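Local coordinates for protein group 3 allergen SMIPP-S Yv6023A04 (PDB 3H7O) that is an inactivated paralogue of the scabies mite's chymotrypsin-like serine proteases, so the endopeptidase activity generally assigned to its family is probably lost, at residues 120-126 with 144-150; 155-159 with 204-210. The protein carries 3 engineered substitutions. All coordinates share one frame; numbering follows the deposited sequence.

Contact 1: 120-126 with 144-150; sequences TGSDVLV and SAQLTVV. Engineered in segment 144-150: Gln146 (natural residue Asn).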
loop_
_atom_site.group_PDB
_atom_site.type_symbol
_atom_site.label_atom_id
_atom_site.label_comp_id
_atom_site.label_asym_id
_atom_site.label_seq_id
_atom_site.Cartn_x
_atom_site.Cartn_y
_atom_site.Cartn_z
ATOM N N THR A 120 -4.478 6.159 18.752
ATOM C CA THR A 120 -3.672 7.370 18.641
ATOM C C THR A 120 -2.498 7.287 19.618
ATOM O O THR A 120 -2.685 7.021 20.806
ATOM C CB THR A 120 -4.524 8.635 18.899
ATOM O OG1 THR A 120 -5.610 8.668 17.966
ATOM C CG2 THR A 120 -3.696 9.907 18.745
ATOM N N GLY A 121 -1.288 7.487 19.103
ATOM C CA GLY A 121 -0.081 7.369 19.915
ATOM C C GLY A 121 0.622 6.035 19.752
ATOM O O GLY A 121 1.787 5.900 20.121
ATOM N N SER A 122 -0.082 5.046 19.201
ATOM C CA SER A 122 0.521 3.744 18.916
ATOM C C SER A 122 1.317 3.801 17.616
ATOM O O SER A 122 1.156 4.728 16.819
ATOM C CB SER A 122 -0.539 2.637 18.853
ATOM O OG SER A 122 -1.311 2.712 17.665
ATOM N N ASP A 123 2.181 2.813 17.411
ATOM C CA ASP A 123 2.985 2.743 16.202
ATOM C C ASP A 123 2.347 1.864 15.134
ATOM O O ASP A 123 1.729 0.845 15.445
ATOM C CB ASP A 123 4.395 2.239 16.518
ATOM C CG ASP A 123 5.285 3.319 17.108
ATOM O OD1 ASP A 123 4.893 4.508 17.091
ATOM O OD2 ASP A 123 6.388 2.973 17.583
ATOM N N VAL A 124 2.486 2.289 13.883
ATOM C CA VAL A 124 2.188 1.446 12.727
ATOM C C VAL A 124 3.442 1.316 11.867
ATOM O O VAL A 124 4.234 2.257 11.763
ATOM C CB VAL A 124 0.995 1.973 11.875
ATOM C CG1 VAL A 124 -0.323 1.828 12.637
ATOM C CG2 VAL A 124 1.220 3.418 11.423
ATOM N N LEU A 125 3.625 0.143 11.271
ATOM C CA LEU A 125 4.803 -0.129 10.462
ATOM C C LEU A 125 4.416 -0.092 8.992
ATOM O O LEU A 125 3.642 -0.928 8.521
ATOM C CB LEU A 125 5.419 -1.488 10.841
ATOM C CG LEU A 125 6.676 -1.991 10.108
ATOM C CD1 LEU A 125 7.912 -1.175 10.474
ATOM C CD2 LEU A 125 6.922 -3.471 10.410
ATOM N N VAL A 126 4.944 0.896 8.277
ATOM C CA VAL A 126 4.723 1.014 6.841
ATOM C C VAL A 126 5.943 0.430 6.129
ATOM O O VAL A 126 7.067 0.630 6.574
ATOM C CB VAL A 126 4.449 2.493 6.418
ATOM C CG1 VAL A 126 5.618 3.414 6.772
ATOM C CG2 VAL A 126 4.102 2.592 4.930
ATOM N N SER A 144 11.250 0.199 5.569
ATOM C CA SER A 144 10.130 0.239 6.508
ATOM C C SER A 144 10.338 1.349 7.538
ATOM O O SER A 144 11.466 1.772 7.785
ATOM C CB SER A 144 9.913 -1.117 7.186
ATOM O OG SER A 144 10.963 -1.420 8.082
ATOM N N ALA A 145 9.238 1.830 8.111
ATOM C CA ALA A 145 9.282 2.896 9.113
ATOM C C ALA A 145 8.150 2.739 10.116
ATOM O O ALA A 145 7.016 2.429 9.740
ATOM C CB ALA A 145 9.200 4.263 8.441
ATOM N N GLN A 146 8.466 2.959 11.389
ATOM C CA GLN A 146 7.466 2.983 12.443
ATOM C C GLN A 146 6.945 4.407 12.570
ATOM O O GLN A 146 7.692 5.312 12.942
ATOM C CB GLN A 146 8.067 2.525 13.777
ATOM C CG GLN A 146 8.503 1.059 13.821
ATOM C CD GLN A 146 7.344 0.080 13.963
ATOM O OE1 GLN A 146 6.177 0.470 14.037
ATOM N NE2 GLN A 146 7.667 -1.207 13.996
ATOM N N LEU A 147 5.674 4.609 12.236
ATOM C CA LEU A 147 5.058 5.925 12.366
ATOM C C LEU A 147 4.107 5.949 13.555
ATOM O O LEU A 147 3.519 4.927 13.909
ATOM C CB LEU A 147 4.316 6.329 11.084
ATOM C CG LEU A 147 4.980 6.216 9.702
ATOM C CD1 LEU A 147 4.115 6.880 8.640
ATOM C CD2 LEU A 147 6.381 6.811 9.678
ATOM N N THR A 148 3.953 7.121 14.154
ATOM C CA THR A 148 3.054 7.302 15.287
ATOM C C THR A 148 1.720 7.853 14.794
ATOM O O THR A 148 1.675 8.905 14.145
ATOM C CB THR A 148 3.657 8.263 16.331
ATOM O OG1 THR A 148 4.994 7.856 16.642
ATOM C CG2 THR A 148 2.824 8.271 17.610
ATOM N N VAL A 149 0.641 7.137 15.107
ATOM C CA VAL A 149 -0.712 7.571 14.773
ATOM C C VAL A 149 -1.031 8.895 15.468
ATOM O O VAL A 149 -0.868 9.023 16.682
ATOM C CB VAL A 149 -1.772 6.498 15.145
ATOM C CG1 VAL A 149 -3.186 6.995 14.838
ATOM C CG2 VAL A 149 -1.486 5.189 14.410
ATOM N N VAL A 150 -1.475 9.873 14.683
ATOM C CA VAL A 150 -1.834 11.193 15.203
ATOM C C VAL A 150 -3.346 11.436 15.121
ATOM O O VAL A 150 -4.068 10.675 14.476
ATOM C CB VAL A 150 -1.036 12.333 14.505
ATOM C CG1 VAL A 150 0.461 12.162 14.746
ATOM C CG2 VAL A 150 -1.335 12.390 13.007
HETATM O O HOH W 1 4.037 -1.049 14.471
#
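A bend at chi2 (-76°) folds the side chain of Gln146, an engineered residue that is Asn in the natural sequence, back toward the neighbouring strand, where Leu125 meets it. Leu125 has CG trans to its own nitrogen (chi1 180°), and its CD1 lies 3.5 Å from Gln146 NE2. The two strands, 123-126 and 144-150, run antiparallel in the C-terminal beta-barrel of the chymotrypsin-like fold. Val124 and Leu147 form a hydrogen-bonded pair with both N-to-O distances, Val124 N to Leu147 O and Leu147 N to Val124 O, at 2.8 Å; Val126 and Ala145 make the second such pair. Just before Asp123 the pairing is shifted by a G1 beta bulge: Gly121 and Ser122 both face Val149, Gly121 N donating to Val149 O (2.9 Å) and Val149 N to Ser122 O (3.0 Å). At the positive phi of Gly121 (99°) a CB would be jammed against the carbonyl oxygen of Thr120.

The sheet face bearing Val124, Val126, Ala145 and Leu147 is apolar and buried. Val126 CG1 touches both Ala145 CB (4.0 Å) and Leu147 CG (4.1 Å), and Phe211 of strand 209-213 covers Val126 and Leu147. Further along, Val124 and Val149 cross at about a right angle, meeting through CG1 and CG2. The other face is more open and polar. Asp123 OD1 and Thr148 OG1 are joined at most by a weak, long bond. The amide oxygen of Gln146 accepts a hydrogen bond from a water that also donates weakly to Asp123 O, a carbonyl that receives Gln189 NE2 as well; that water lies 2.7 Å from Gln146 OE1. Beside the bulge, the methyl carbon Thr148 CG2 rests 3.6 Å from Gly121 O.

Contact 2: 155-159 with 204-210; sequences CRTKY and PEGAPEV. With SO4 (sulfate ion), chain D.
Tyr159 reaches from the helical segment 155-159 to the loop 204-208, and its hydroxyl donates to the backbone: OH lies 2.7 Å from Pro208 O, almost in line with the carbonyl bond. The acceptor sits at the ring edge, in the ring plane. Pro204 CD lies over one face of the ring, while Ala207 CB (3.8 Å from Tyr159 CE1) and Val210 CG2 (3.5 Å from Tyr159 CZ) approach obliquely. Leu164 and Arg203 also touch this tyrosine.

Pro208 packs its ring against the helix, with CD 3.9 Å from Tyr159 CE1 and CG 4.0 Å from Cys155 SG. In this chymotrypsin-like fold the helix follows strand 143-150 of the C-terminal barrel, and the Cys155-Cys170 disulfide ties it to strand 168-172.

Lys158 crosses Pro208 at about a right angle, its CD 3.9 Å from Pro208 CD. The chain is extended beyond CG, which carries NZ past the proline to a water that in turn donates to Gly206 O. Gly206 is in the type II turn Pro204-Ala207; its N-H points to a sulfate, N to O4 2.7 Å.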
loop_
_atom_site.group_PDB
_atom_site.type_symbol
_atom_site.label_atom_id
_atom_site.label_comp_id
_atom_site.label_asym_id
_atom_site.label_seq_id
_atom_site.Cartn_x
_atom_site.Cartn_y
_atom_site.Cartn_z
ATOM N N CYS A 155 -5.189 16.144 11.929
ATOM C CA CYS A 155 -4.611 15.834 10.627
ATOM C C CYS A 155 -5.414 16.465 9.487
ATOM O O CYS A 155 -4.834 16.946 8.515
ATOM C CB CYS A 155 -4.508 14.316 10.441
ATOM S SG CYS A 155 -3.937 13.770 8.810
ATOM N N ARG A 156 -6.741 16.472 9.611
ATOM C CA ARG A 156 -7.593 17.086 8.587
ATOM C C ARG A 156 -7.399 18.602 8.457
ATOM O O ARG A 156 -7.392 19.127 7.342
ATOM C CB ARG A 156 -9.073 16.734 8.782
ATOM C CG ARG A 156 -9.431 15.340 8.278
ATOM C CD ARG A 156 -10.895 15.225 7.853
ATOM N NE ARG A 156 -11.352 13.831 7.824
ATOM C CZ ARG A 156 -11.780 13.161 8.894
ATOM N NH1 ARG A 156 -12.177 11.902 8.776
ATOM N NH2 ARG A 156 -11.811 13.748 10.086
ATOM N N THR A 157 -7.234 19.300 9.579
ATOM C CA THR A 157 -6.985 20.748 9.520
ATOM C C THR A 157 -5.634 21.060 8.854
ATOM O O THR A 157 -5.509 22.061 8.151
ATOM C CB THR A 157 -7.176 21.484 10.890
ATOM O OG1 THR A 157 -6.632 22.808 10.820
ATOM C CG2 THR A 157 -6.509 20.750 12.031
ATOM N N LYS A 158 -4.648 20.186 9.049
ATOM C CA LYS A 158 -3.344 20.344 8.398
ATOM C C LYS A 158 -3.428 20.163 6.882
ATOM O O LYS A 158 -2.700 20.818 6.135
ATOM C CB LYS A 158 -2.308 19.389 8.998
ATOM C CG LYS A 158 -1.795 19.835 10.352
ATOM C CD LYS A 158 -0.817 18.840 10.947
ATOM C CE LYS A 158 -0.334 19.317 12.300
ATOM N NZ LYS A 158 0.689 18.408 12.875
ATOM N N TYR A 159 -4.323 19.284 6.437
ATOM C CA TYR A 159 -4.539 19.057 5.009
ATOM C C TYR A 159 -5.401 20.133 4.350
ATOM O O TYR A 159 -5.501 20.187 3.122
ATOM C CB TYR A 159 -5.103 17.655 4.760
ATOM C CG TYR A 159 -4.021 16.625 4.544
ATOM C CD1 TYR A 159 -3.312 16.083 5.621
ATOM C CD2 TYR A 159 -3.691 16.201 3.256
ATOM C CE1 TYR A 159 -2.302 15.137 5.418
ATOM C CE2 TYR A 159 -2.693 15.253 3.043
ATOM C CZ TYR A 159 -2.001 14.727 4.122
ATOM O OH TYR A 159 -1.013 13.785 3.896
ATOM N N PRO A 204 0.298 19.797 2.079
ATOM C CA PRO A 204 1.148 20.880 2.554
ATOM C C PRO A 204 2.457 20.353 3.120
ATOM O O PRO A 204 2.548 19.187 3.499
ATOM C CB PRO A 204 0.321 21.525 3.675
ATOM C CG PRO A 204 -1.038 20.932 3.573
ATOM C CD PRO A 204 -0.849 19.584 2.976
ATOM N N GLU A 205 3.461 21.219 3.163
ATOM C CA GLU A 205 4.720 20.909 3.808
ATOM C C GLU A 205 4.482 20.490 5.259
ATOM O O GLU A 205 3.710 21.126 5.980
ATOM C CB GLU A 205 5.618 22.139 3.767
ATOM C CG GLU A 205 7.073 21.861 4.043
ATOM C CD GLU A 205 7.853 23.136 4.241
ATOM O OE1 GLU A 205 7.622 23.824 5.261
ATOM O OE2 GLU A 205 8.688 23.453 3.373
ATOM N N GLY A 206 5.133 19.406 5.673
ATOM C CA GLY A 206 5.072 18.948 7.059
ATOM C C GLY A 206 3.867 18.089 7.404
ATOM O O GLY A 206 3.762 17.593 8.526
ATOM N N ALA A 207 2.964 17.904 6.441
ATOM C CA ALA A 207 1.731 17.139 6.656
ATOM C C ALA A 207 2.000 15.700 7.098
ATOM O O ALA A 207 2.977 15.086 6.660
ATOM C CB ALA A 207 0.872 17.142 5.395
ATOM N N PRO A 208 1.118 15.149 7.954
ATOM C CA PRO A 208 1.243 13.737 8.308
ATOM C C PRO A 208 0.931 12.855 7.104
ATOM O O PRO A 208 0.340 13.323 6.129
ATOM C CB PRO A 208 0.162 13.534 9.380
ATOM C CG PRO A 208 -0.281 14.908 9.786
ATOM C CD PRO A 208 -0.051 15.776 8.599
ATOM N N GLU A 209 1.342 11.594 7.174
ATOM C CA GLU A 209 0.971 10.615 6.162
ATOM C C GLU A 209 -0.473 10.176 6.388
ATOM O O GLU A 209 -0.941 10.129 7.527
ATOM C CB GLU A 209 1.921 9.411 6.196
ATOM C CG GLU A 209 3.407 9.757 6.002
ATOM C CD GLU A 209 3.727 10.387 4.642
ATOM O OE1 GLU A 209 2.977 10.161 3.666
ATOM O OE2 GLU A 209 4.751 11.098 4.545
ATOM N N VAL A 210 -1.175 9.870 5.299
ATOM C CA VAL A 210 -2.561 9.411 5.380
ATOM C C VAL A 210 -2.667 7.974 4.897
ATOM O O VAL A 210 -2.032 7.589 3.909
ATOM C CB VAL A 210 -3.528 10.325 4.578
ATOM C CG1 VAL A 210 -4.980 9.804 4.651
ATOM C CG2 VAL A 210 -3.469 11.745 5.111
HETATM S S SO4 D . 7.726 17.657 3.477
HETATM O O1 SO4 D . 8.394 17.661 4.774
HETATM O O2 SO4 D . 7.853 16.337 2.865
HETATM O O3 SO4 D . 8.330 18.662 2.606
HETATM O O4 SO4 D . 6.318 17.973 3.672
HETATM O O HOH W 2 2.694 17.452 11.285
#

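Contacts 1 and 2 have centres about 15 Å apart and follow one another along the chain, since strand 143-150 leads directly into helix 152-159. Both reach the same sheet of the C-terminal barrel, in which strand 168-172 pairs with both 143-150 and 209-213. They also touch directly: Leu147 CD1 is 4.0 Å from Glu209 CG, and Val150 CG2 is 4.1 Å from Pro208 CB. Glu209 thus packs its CG on contact 1 while its carboxylate forms a salt bridge with Arg203. The sulfate, probably from the crystallisation liquor, belongs to contact 2 and is also bound by Ser177 OG; glycerol molecules lie near Thr120 and Glu209.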